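Local coordinates for protein P-granule scaffold (Caenorhabditis japonica, PDB 5W4A) that probably acts as a scaffold of germ (P) granules, the RNA-protein assemblies of the worm germline that are linked to mRNA repression, at residues N4-I8 with E136-L141; I14-F19 with F170-F175; K120-M126 with I145-E151. The contacts are given in a common frame with arbitrary orientation. Residue numbers count along the deposited sequence, not the author numbering.

Interaction 1 of 3, residues N4-I8 with E136-L141; sequences NKREI and EAAKIL
Helix 136-148 starts against the N-terminal segment 4-8, extended from K5 to I8 with beta-like backbone angles, so that R6 and I8 point toward the helix and E7 away. The register is set at R6 and A137, whose CA atoms lie 5.0 Å apart. E136 (chi1 m, chi2 t) comes first: its OE1 accepts a hydrogen bond of 2.7 Å from a water that in turn accepts from I8 N at 3.0 Å. E136 OE1 also lies 3.6 Å from I8 CD1, while OE2 forms a salt bridge with R15. A137 follows, and its small methyl permits the close approach, with CB 3.5 Å from R6 O and 4.2 Å from R6 CB. A second water joins A137 O (2.9 Å) to R6 NH1 (3.0 Å). Contacts at 136, 137, 140 and 141 give the spacing of a single helix face, on which the tail leading into hairpin 9-16 is laid at the protein surface. One turn on, I140 N donates to E136 O (2.9 Å), and the branched I140 side chain (chi1 m, chi2 t) supplies apolar bulk to I8 and to the aliphatic part of R6 (chi1 m, then t, t): CD1 to I8 CG1 at 3.8 Å and CG2 to R6 CD at 3.9 Å. L141 (chi1 t, chi2 p) sets CD1 over one face of the R6 guanidinium, 3.9 Å from NH1, while R6 NE and NH1 form salt bridges with D79 and D107.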
loop_
_atom_site.group_PDB
_atom_site.type_symbol
_atom_site.label_atom_id
_atom_site.label_comp_id
_atom_site.label_asym_id
_atom_site.label_seq_id
_atom_site.Cartn_x
_atom_site.Cartn_y
_atom_site.Cartn_z
ATOM N N ASN C 4 -12.006 11.072 -18.425
ATOM C CA ASN C 4 -10.563 10.932 -18.332
ATOM C C ASN C 4 -10.122 10.316 -17.005
ATOM O O ASN C 4 -8.923 10.099 -16.810
ATOM C CB ASN C 4 -9.888 12.301 -18.535
ATOM C CG ASN C 4 -10.126 13.263 -17.373
ATOM O OD1 ASN C 4 -11.149 13.196 -16.693
ATOM N ND2 ASN C 4 -9.178 14.167 -17.150
ATOM N N LYS C 5 -11.050 10.014 -16.091
ATOM C CA LYS C 5 -10.682 9.634 -14.732
ATOM C C LYS C 5 -10.394 8.143 -14.678
ATOM O O LYS C 5 -11.038 7.350 -15.368
ATOM C CB LYS C 5 -11.813 9.995 -13.762
ATOM C CG LYS C 5 -11.504 9.777 -12.296
ATOM C CD LYS C 5 -12.532 10.490 -11.419
ATOM C CE LYS C 5 -12.937 9.646 -10.230
ATOM N NZ LYS C 5 -13.840 10.390 -9.317
ATOM N N ARG C 6 -9.390 7.761 -13.879
ATOM C CA ARG C 6 -9.127 6.343 -13.644
ATOM C C ARG C 6 -10.188 5.812 -12.689
ATOM O O ARG C 6 -10.302 6.304 -11.562
ATOM C CB ARG C 6 -7.737 6.141 -13.041
ATOM C CG ARG C 6 -6.580 6.458 -14.001
ATOM C CD ARG C 6 -5.240 6.091 -13.398
ATOM N NE ARG C 6 -4.214 6.148 -14.448
ATOM C CZ ARG C 6 -3.584 7.257 -14.837
ATOM N NH1 ARG C 6 -3.783 8.419 -14.241
ATOM N NH2 ARG C 6 -2.707 7.198 -15.839
ATOM N N GLU C 7 -10.981 4.842 -13.141
ATOM C CA GLU C 7 -12.079 4.303 -12.352
ATOM C C GLU C 7 -12.052 2.785 -12.331
ATOM O O GLU C 7 -11.989 2.146 -13.388
ATOM C CB GLU C 7 -13.418 4.809 -12.919
ATOM C CG GLU C 7 -13.503 6.349 -12.853
ATOM C CD GLU C 7 -14.735 6.934 -13.542
ATOM O OE1 GLU C 7 -15.031 6.557 -14.702
ATOM O OE2 GLU C 7 -15.400 7.782 -12.913
ATOM N N ILE C 8 -12.171 2.218 -11.127
ATOM C CA ILE C 8 -12.363 0.783 -10.952
ATOM C C ILE C 8 -13.801 0.461 -11.334
ATOM O O ILE C 8 -14.730 1.228 -11.018
ATOM C CB ILE C 8 -12.061 0.365 -9.508
ATOM C CG1 ILE C 8 -10.566 0.603 -9.227
ATOM C CG2 ILE C 8 -12.455 -1.096 -9.251
ATOM C CD1 ILE C 8 -10.164 0.458 -7.784
ATOM N N GLU C 136 -8.870 6.378 -4.990
ATOM C CA GLU C 136 -8.466 5.208 -5.771
ATOM C C GLU C 136 -7.714 5.635 -7.022
ATOM O O GLU C 136 -6.734 4.978 -7.409
ATOM C CB GLU C 136 -9.695 4.367 -6.142
ATOM C CG GLU C 136 -10.246 3.633 -4.936
ATOM C CD GLU C 136 -11.443 2.746 -5.210
ATOM O OE1 GLU C 136 -12.192 2.977 -6.179
ATOM O OE2 GLU C 136 -11.628 1.797 -4.396
ATOM N N ALA C 137 -8.179 6.699 -7.692
ATOM C CA ALA C 137 -7.563 7.132 -8.941
ATOM C C ALA C 137 -6.090 7.478 -8.731
ATOM O O ALA C 137 -5.236 7.106 -9.542
ATOM C CB ALA C 137 -8.296 8.337 -9.538
ATOM N N ALA C 138 -5.761 8.138 -7.625
ATOM C CA ALA C 138 -4.365 8.513 -7.384
ATOM C C ALA C 138 -3.527 7.303 -7.025
ATOM O O ALA C 138 -2.365 7.203 -7.426
ATOM C CB ALA C 138 -4.271 9.537 -6.260
ATOM N N LYS C 139 -4.099 6.389 -6.243
ATOM C CA LYS C 139 -3.381 5.192 -5.844
ATOM C C LYS C 139 -3.117 4.277 -7.037
ATOM O O LYS C 139 -2.049 3.669 -7.123
ATOM C CB LYS C 139 -4.156 4.481 -4.734
ATOM C CG LYS C 139 -4.180 5.268 -3.427
ATOM C CD LYS C 139 -5.205 4.697 -2.453
ATOM C CE LYS C 139 -5.388 5.615 -1.235
ATOM N NZ LYS C 139 -4.119 5.924 -0.547
ATOM N N ILE C 140 -4.050 4.196 -7.984
ATOM C CA ILE C 140 -3.793 3.415 -9.200
ATOM C C ILE C 140 -2.634 4.019 -9.989
ATOM O O ILE C 140 -1.751 3.300 -10.472
ATOM C CB ILE C 140 -5.067 3.310 -10.048
ATOM C CG1 ILE C 140 -6.135 2.484 -9.325
ATOM C CG2 ILE C 140 -4.748 2.720 -11.454
ATOM C CD1 ILE C 140 -7.506 2.663 -9.909
ATOM N N LEU C 141 -2.633 5.343 -10.148
ATOM C CA LEU C 141 -1.532 6.029 -10.824
ATOM C C LEU C 141 -0.184 5.720 -10.163
ATOM O O LEU C 141 0.804 5.422 -10.853
ATOM C CB LEU C 141 -1.800 7.539 -10.824
ATOM C CG LEU C 141 -0.658 8.430 -11.303
ATOM C CD1 LEU C 141 -0.229 8.093 -12.723
ATOM C CD2 LEU C 141 -1.123 9.847 -11.211
HETATM O O HOH W 1 -5.204 9.071 -11.729
HETATM O O HOH W 2 -12.504 3.890 -8.713
#

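Interaction 2 of 3, residues I14-F19 with F170-F175; sequences IRTYFF and FDAYVF
This is a buried contact near the centre of the domain, in which the second strand of the 9-16 beta-hairpin and the turn after it pack on helix 169-179. Strand 14-16 crosses helix 170-175 at -78°, with axes 8.4 Å apart, and T16 lies nearest D171 (CA-CA 6.1 Å). Around the T16-D171 pair, aromatic side chains fill the space. F170, with chi1 t, offers one ring face to I14, whose CG2 makes a CH-pi contact 3.6 Å from the centroid. F18, F19 and F175 form a cluster of two T-shaped pairs, both with centroids 5.0 Å apart: the F175 edge meets the F18 face (planes at 75°), and the F19 edge meets the F175 face (60°). V174 CG1 covers an F19 face, 3.5 Å from the centroid. A water links R15 O (2.7 Å) to F170 N (3.0 Å). The buried carboxylate of D171 (chi1 m) suits a turn rich in donors: OD2 accepts from Y17 N (2.8 Å) and F18 N (2.9 Å). T16 OG1 donates to D171 OD1 at 2.6 Å and, in an ST motif leading into helix 20-28, whose N-cap is F19, accepts from F19 N at 3.0 Å.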
loop_
_atom_site.group_PDB
_atom_site.type_symbol
_atom_site.label_atom_id
_atom_site.label_comp_id
_atom_site.label_asym_id
_atom_site.label_seq_id
_atom_site.Cartn_x
_atom_site.Cartn_y
_atom_site.Cartn_z
ATOM N N ILE C 14 -16.003 -9.666 -10.279
ATOM C CA ILE C 14 -14.673 -9.411 -10.815
ATOM C C ILE C 14 -14.480 -7.890 -10.784
ATOM O O ILE C 14 -15.038 -7.163 -11.603
ATOM C CB ILE C 14 -14.461 -9.978 -12.224
ATOM C CG1 ILE C 14 -14.809 -11.486 -12.288
ATOM C CG2 ILE C 14 -12.990 -9.736 -12.603
ATOM C CD1 ILE C 14 -14.497 -12.156 -13.647
ATOM N N ARG C 15 -13.675 -7.418 -9.830
ATOM C CA ARG C 15 -13.320 -6.016 -9.677
ATOM C C ARG C 15 -11.988 -5.749 -10.384
ATOM O O ARG C 15 -11.005 -6.478 -10.179
ATOM C CB ARG C 15 -13.221 -5.710 -8.184
ATOM C CG ARG C 15 -12.739 -4.357 -7.816
ATOM C CD ARG C 15 -12.871 -4.225 -6.254
ATOM N NE ARG C 15 -12.121 -3.110 -5.748
ATOM C CZ ARG C 15 -12.563 -1.876 -5.577
ATOM N NH1 ARG C 15 -13.817 -1.531 -5.882
ATOM N NH2 ARG C 15 -11.737 -0.994 -5.086
ATOM N N THR C 16 -11.973 -4.738 -11.258
ATOM C CA THR C 16 -10.842 -4.527 -12.160
ATOM C C THR C 16 -10.682 -3.054 -12.522
ATOM O O THR C 16 -11.650 -2.315 -12.645
ATOM C CB THR C 16 -11.000 -5.399 -13.426
ATOM O OG1 THR C 16 -9.851 -5.227 -14.275
ATOM C CG2 THR C 16 -12.227 -5.075 -14.215
ATOM N N TYR C 17 -9.419 -2.615 -12.644
ATOM C CA TYR C 17 -9.088 -1.355 -13.311
ATOM C C TYR C 17 -8.535 -1.623 -14.710
ATOM O O TYR C 17 -9.016 -1.054 -15.699
ATOM C CB TYR C 17 -8.070 -0.513 -12.494
ATOM C CG TYR C 17 -7.656 0.654 -13.311
ATOM C CD1 TYR C 17 -8.549 1.694 -13.573
ATOM C CD2 TYR C 17 -6.415 0.674 -13.937
ATOM C CE1 TYR C 17 -8.235 2.713 -14.437
ATOM C CE2 TYR C 17 -6.079 1.695 -14.787
ATOM C CZ TYR C 17 -6.991 2.714 -15.033
ATOM O OH TYR C 17 -6.691 3.746 -15.875
ATOM N N PHE C 18 -7.545 -2.515 -14.808
ATOM C CA PHE C 18 -6.745 -2.652 -16.029
ATOM C C PHE C 18 -7.396 -3.545 -17.086
ATOM O O PHE C 18 -7.018 -3.467 -18.257
ATOM C CB PHE C 18 -5.364 -3.227 -15.688
ATOM C CG PHE C 18 -4.452 -2.267 -14.966
ATOM C CD1 PHE C 18 -4.328 -2.303 -13.582
ATOM C CD2 PHE C 18 -3.702 -1.327 -15.682
ATOM C CE1 PHE C 18 -3.490 -1.419 -12.927
ATOM C CE2 PHE C 18 -2.857 -0.451 -15.025
ATOM C CZ PHE C 18 -2.762 -0.481 -13.649
ATOM N N PHE C 19 -8.357 -4.399 -16.708
ATOM C CA PHE C 19 -8.882 -5.441 -17.603
ATOM C C PHE C 19 -10.418 -5.522 -17.619
ATOM O O PHE C 19 -10.990 -6.610 -17.537
ATOM C CB PHE C 19 -8.294 -6.793 -17.201
ATOM C CG PHE C 19 -6.781 -6.853 -17.291
ATOM C CD1 PHE C 19 -6.168 -6.894 -18.516
ATOM C CD2 PHE C 19 -5.997 -6.826 -16.136
ATOM C CE1 PHE C 19 -4.760 -6.943 -18.613
ATOM C CE2 PHE C 19 -4.610 -6.869 -16.223
ATOM C CZ PHE C 19 -4.005 -6.924 -17.477
ATOM N N PHE C 170 -7.668 -9.419 -8.965
ATOM C CA PHE C 170 -7.804 -9.923 -10.324
ATOM C C PHE C 170 -6.723 -9.356 -11.242
ATOM O O PHE C 170 -6.112 -10.086 -12.031
ATOM C CB PHE C 170 -9.198 -9.578 -10.867
ATOM C CG PHE C 170 -9.402 -9.913 -12.306
ATOM C CD1 PHE C 170 -9.385 -11.252 -12.715
ATOM C CD2 PHE C 170 -9.613 -8.926 -13.259
ATOM C CE1 PHE C 170 -9.629 -11.584 -14.035
ATOM C CE2 PHE C 170 -9.865 -9.271 -14.595
ATOM C CZ PHE C 170 -9.853 -10.596 -14.965
ATOM N N ASP C 171 -6.494 -8.052 -11.177
ATOM C CA ASP C 171 -5.525 -7.438 -12.073
ATOM C C ASP C 171 -4.124 -7.941 -11.753
ATOM O O ASP C 171 -3.333 -8.211 -12.678
ATOM C CB ASP C 171 -5.581 -5.917 -11.956
ATOM C CG ASP C 171 -6.834 -5.305 -12.535
ATOM O OD1 ASP C 171 -7.628 -6.054 -13.161
ATOM O OD2 ASP C 171 -7.019 -4.068 -12.357
ATOM N N ALA C 172 -3.789 -8.039 -10.459
ATOM C CA ALA C 172 -2.478 -8.557 -10.084
ATOM C C ALA C 172 -2.293 -9.968 -10.606
ATOM O O ALA C 172 -1.217 -10.314 -11.116
ATOM C CB ALA C 172 -2.298 -8.506 -8.563
ATOM N N TYR C 173 -3.353 -10.778 -10.535
ATOM C CA TYR C 173 -3.308 -12.157 -11.029
ATOM C C TYR C 173 -3.117 -12.205 -12.539
ATOM O O TYR C 173 -2.295 -12.983 -13.041
ATOM C CB TYR C 173 -4.583 -12.900 -10.618
ATOM C CG TYR C 173 -4.517 -14.370 -10.954
ATOM C CD1 TYR C 173 -3.660 -15.204 -10.239
ATOM C CD2 TYR C 173 -5.238 -14.902 -11.994
ATOM C CE1 TYR C 173 -3.544 -16.533 -10.533
ATOM C CE2 TYR C 173 -5.150 -16.294 -12.286
ATOM C CZ TYR C 173 -4.290 -17.071 -11.548
ATOM O OH TYR C 173 -4.111 -18.425 -11.793
ATOM N N VAL C 174 -3.882 -11.400 -13.283
ATOM C CA VAL C 174 -3.734 -11.360 -14.739
ATOM C C VAL C 174 -2.321 -10.950 -15.122
ATOM O O VAL C 174 -1.684 -11.596 -15.961
ATOM C CB VAL C 174 -4.765 -10.416 -15.376
ATOM C CG1 VAL C 174 -4.538 -10.299 -16.881
ATOM C CG2 VAL C 174 -6.219 -10.887 -15.120
ATOM N N PHE C 175 -1.802 -9.863 -14.530
ATOM C CA PHE C 175 -0.422 -9.456 -14.843
ATOM C C PHE C 175 0.571 -10.567 -14.519
ATOM O O PHE C 175 1.516 -10.802 -15.279
ATOM C CB PHE C 175 -0.024 -8.179 -14.086
ATOM C CG PHE C 175 -0.604 -6.894 -14.661
ATOM C CD1 PHE C 175 -0.297 -6.491 -15.965
ATOM C CD2 PHE C 175 -1.420 -6.051 -13.884
ATOM C CE1 PHE C 175 -0.803 -5.297 -16.506
ATOM C CE2 PHE C 175 -1.910 -4.845 -14.422
ATOM C CZ PHE C 175 -1.619 -4.482 -15.730
HETATM O O HOH W 3 -10.030 -7.833 -8.061
#

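Interaction 3 of 3, residues K120-M126 with I145-E151; sequences KKKLNLM and IKTINSE
Helices 116-131 and 136-148, consecutive in the chain, form an antiparallel helical hairpin, and this contact joins the middle of the first to the last turn of the second and the residues just after it. The register pairs L123 with I145 (CA-CA 6.6 Å) and K120 with N149 (6.5 Å). I145 (chi1 m, chi2 t) is the apolar wedge: its beta-branched CG2 sits 3.4 Å from L123 O and 4.0 Å from L123 CB, and its CD1 lies 4.1 Å from SE of M126, a selenomethionine with chi1 t. L123 (chi1 m, chi2 t) reaches on to L108, I110 and L111. K120, extended with chi1 m and t thereafter, runs its aliphatic chain past N149, with K120 CG 3.1 Å from N149 OD1. Its NZ is 2.8 Å from a water that also lies 2.9 Å from both I148 O and S150 O. N124 takes chi1 t, which lets its ND2 donate to a second water (2.8 Å), as N149 ND2 does (3.0 Å). A third water bridges N124 O (2.8 Å) and K146 NZ (3.1 Å), so the polar edge is largely joined by solvent. The direct link is N149, whose short side chain (chi1 m) brings its amide to the opposing backbone in a weak hydrogen bond, ND2 to K120 O, 3.2 Å.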
loop_
_atom_site.group_PDB
_atom_site.type_symbol
_atom_site.label_atom_id
_atom_site.label_comp_id
_atom_site.label_asym_id
_atom_site.label_seq_id
_atom_site.Cartn_x
_atom_site.Cartn_y
_atom_site.Cartn_z
ATOM N N LYS C 120 11.502 9.172 -15.727
ATOM C CA LYS C 120 11.208 8.183 -14.698
ATOM C C LYS C 120 11.522 8.706 -13.295
ATOM O O LYS C 120 10.827 8.345 -12.341
ATOM C CB LYS C 120 11.968 6.886 -14.992
ATOM C CG LYS C 120 11.385 6.092 -16.180
ATOM C CD LYS C 120 11.972 4.684 -16.271
ATOM C CE LYS C 120 11.224 3.833 -17.281
ATOM N NZ LYS C 120 11.910 2.529 -17.514
ATOM N N LYS C 121 12.533 9.567 -13.137
ATOM C CA LYS C 121 12.781 10.150 -11.817
ATOM C C LYS C 121 11.703 11.169 -11.452
ATOM O O LYS C 121 11.251 11.218 -10.298
ATOM C CB LYS C 121 14.165 10.800 -11.763
ATOM C CG LYS C 121 15.309 9.980 -12.365
ATOM C CD LYS C 121 15.269 8.477 -12.039
ATOM C CE LYS C 121 15.815 8.177 -10.648
ATOM N NZ LYS C 121 15.903 6.710 -10.379
ATOM N N LYS C 122 11.290 12.005 -12.413
ATOM C CA LYS C 122 10.178 12.918 -12.164
ATOM C C LYS C 122 8.914 12.137 -11.859
ATOM O O LYS C 122 8.148 12.495 -10.949
ATOM C CB LYS C 122 9.932 13.832 -13.372
ATOM C CG LYS C 122 10.917 14.974 -13.498
ATOM C CD LYS C 122 10.569 15.877 -14.679
ATOM C CE LYS C 122 11.756 16.756 -15.072
ATOM N NZ LYS C 122 12.911 15.948 -15.564
ATOM N N LEU C 123 8.678 11.058 -12.606
ATOM C CA LEU C 123 7.494 10.251 -12.344
ATOM C C LEU C 123 7.589 9.573 -10.988
ATOM O O LEU C 123 6.579 9.456 -10.293
ATOM C CB LEU C 123 7.279 9.200 -13.442
ATOM C CG LEU C 123 6.670 9.721 -14.750
ATOM C CD1 LEU C 123 6.420 8.585 -15.699
ATOM C CD2 LEU C 123 5.381 10.492 -14.520
ATOM N N ASN C 124 8.784 9.095 -10.603
ATOM C CA ASN C 124 8.929 8.464 -9.295
ATOM C C ASN C 124 8.425 9.402 -8.199
ATOM O O ASN C 124 7.655 8.987 -7.324
ATOM C CB ASN C 124 10.393 8.064 -9.056
ATOM C CG ASN C 124 10.673 7.659 -7.614
ATOM O OD1 ASN C 124 11.486 8.301 -6.911
ATOM N ND2 ASN C 124 10.046 6.591 -7.175
ATOM N N LEU C 125 8.835 10.678 -8.236
ATOM C CA LEU C 125 8.389 11.616 -7.209
ATOM C C LEU C 125 6.882 11.858 -7.308
ATOM O O LEU C 125 6.176 11.952 -6.287
ATOM C CB LEU C 125 9.162 12.942 -7.303
ATOM C CG LEU C 125 10.662 12.852 -6.994
ATOM C CD1 LEU C 125 11.284 14.246 -7.100
ATOM C CD2 LEU C 125 10.966 12.230 -5.624
HETATM N N MSE C 126 6.357 11.915 -8.527
HETATM C CA MSE C 126 4.943 12.118 -8.722
HETATM C C MSE C 126 4.160 10.949 -8.114
HETATM O O MSE C 126 3.114 11.171 -7.479
HETATM C CB MSE C 126 4.606 12.259 -10.222
HETATM C CG MSE C 126 3.081 12.168 -10.555
HETATM SE SE MSE C 126 2.806 12.140 -12.507
HETATM C CE MSE C 126 4.063 13.576 -12.975
ATOM N N ILE C 145 2.983 3.843 -11.986
ATOM C CA ILE C 145 4.317 4.443 -12.061
ATOM C C ILE C 145 5.364 3.510 -11.449
ATOM O O ILE C 145 6.446 3.288 -12.029
ATOM C CB ILE C 145 4.320 5.836 -11.395
ATOM C CG1 ILE C 145 3.616 6.846 -12.294
ATOM C CG2 ILE C 145 5.757 6.323 -11.163
ATOM C CD1 ILE C 145 3.281 8.139 -11.618
ATOM N N LYS C 146 5.072 2.942 -10.277
ATOM C CA LYS C 146 6.047 2.086 -9.616
ATOM C C LYS C 146 6.306 0.833 -10.433
ATOM O O LYS C 146 7.442 0.346 -10.479
ATOM C CB LYS C 146 5.557 1.756 -8.205
ATOM C CG LYS C 146 5.573 2.978 -7.296
ATOM C CD LYS C 146 4.901 2.747 -5.971
ATOM C CE LYS C 146 4.839 4.041 -5.085
ATOM N NZ LYS C 146 6.221 4.567 -4.819
ATOM N N THR C 147 5.274 0.320 -11.107
ATOM C CA THR C 147 5.420 -0.834 -11.988
ATOM C C THR C 147 6.291 -0.505 -13.206
ATOM O O THR C 147 7.229 -1.251 -13.533
ATOM C CB THR C 147 4.019 -1.295 -12.405
ATOM O OG1 THR C 147 3.323 -1.771 -11.252
ATOM C CG2 THR C 147 4.109 -2.446 -13.420
ATOM N N ILE C 148 6.016 0.633 -13.862
ATOM C CA ILE C 148 6.778 1.096 -15.025
ATOM C C ILE C 148 8.255 1.270 -14.670
ATOM O O ILE C 148 9.152 0.938 -15.468
ATOM C CB ILE C 148 6.168 2.415 -15.552
ATOM C CG1 ILE C 148 4.786 2.153 -16.171
ATOM C CG2 ILE C 148 7.115 3.091 -16.549
ATOM C CD1 ILE C 148 3.962 3.441 -16.294
ATOM N N ASN C 149 8.532 1.785 -13.474
ATOM C CA ASN C 149 9.900 2.082 -13.053
ATOM C C ASN C 149 10.635 0.862 -12.520
ATOM O O ASN C 149 11.836 0.968 -12.226
ATOM C CB ASN C 149 9.876 3.183 -12.001
ATOM C CG ASN C 149 9.745 4.567 -12.611
ATOM O OD1 ASN C 149 9.949 4.759 -13.810
ATOM N ND2 ASN C 149 9.415 5.546 -11.779
ATOM N N SER C 150 9.956 -0.275 -12.390
ATOM C CA SER C 150 10.594 -1.500 -11.921
ATOM C C SER C 150 11.513 -2.044 -13.005
ATOM O O SER C 150 11.191 -2.009 -14.193
ATOM C CB SER C 150 9.549 -2.554 -11.567
ATOM O OG SER C 150 8.809 -2.142 -10.445
ATOM N N GLU C 151 12.663 -2.559 -12.602
ATOM C CA GLU C 151 13.609 -3.033 -13.607
ATOM C C GLU C 151 13.573 -4.541 -13.831
ATOM O O GLU C 151 13.713 -4.990 -14.972
ATOM C CB GLU C 151 15.030 -2.580 -13.250
ATOM C CG GLU C 151 15.303 -1.104 -13.614
ATOM C CD GLU C 151 15.247 -0.830 -15.124
ATOM O OE1 GLU C 151 15.453 -1.779 -15.921
ATOM O OE2 GLU C 151 14.979 0.331 -15.510
HETATM O O HOH W 4 12.007 0.361 -15.700
HETATM O O HOH W 5 8.691 4.807 -8.926
HETATM O O HOH W 6 6.790 6.280 -7.294
#

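Interactions 1 and 2 have centres 14 Å apart and touch directly through side chains; segment 4-8 leads into the hairpin that carries 14-16. E136 OE2 and R15 NH2 form a salt bridge of 2.9 Å between them, and R6 CG packs 3.3 Å from Y17 OH; R6 and Y17 also share D79 as a polar partner. A bound imidazole, probably from the crystallisation liquor, lies about 3 Å from the side chain of R6, and imidazole is likewise about 3 Å from that of Y17. Interaction 3 shares helix 136-148 with interaction 1, 16 Å away between centres, without other touch. It is nested within the chain loop closed by interaction 2, whose nearest atoms are about 6 Å away.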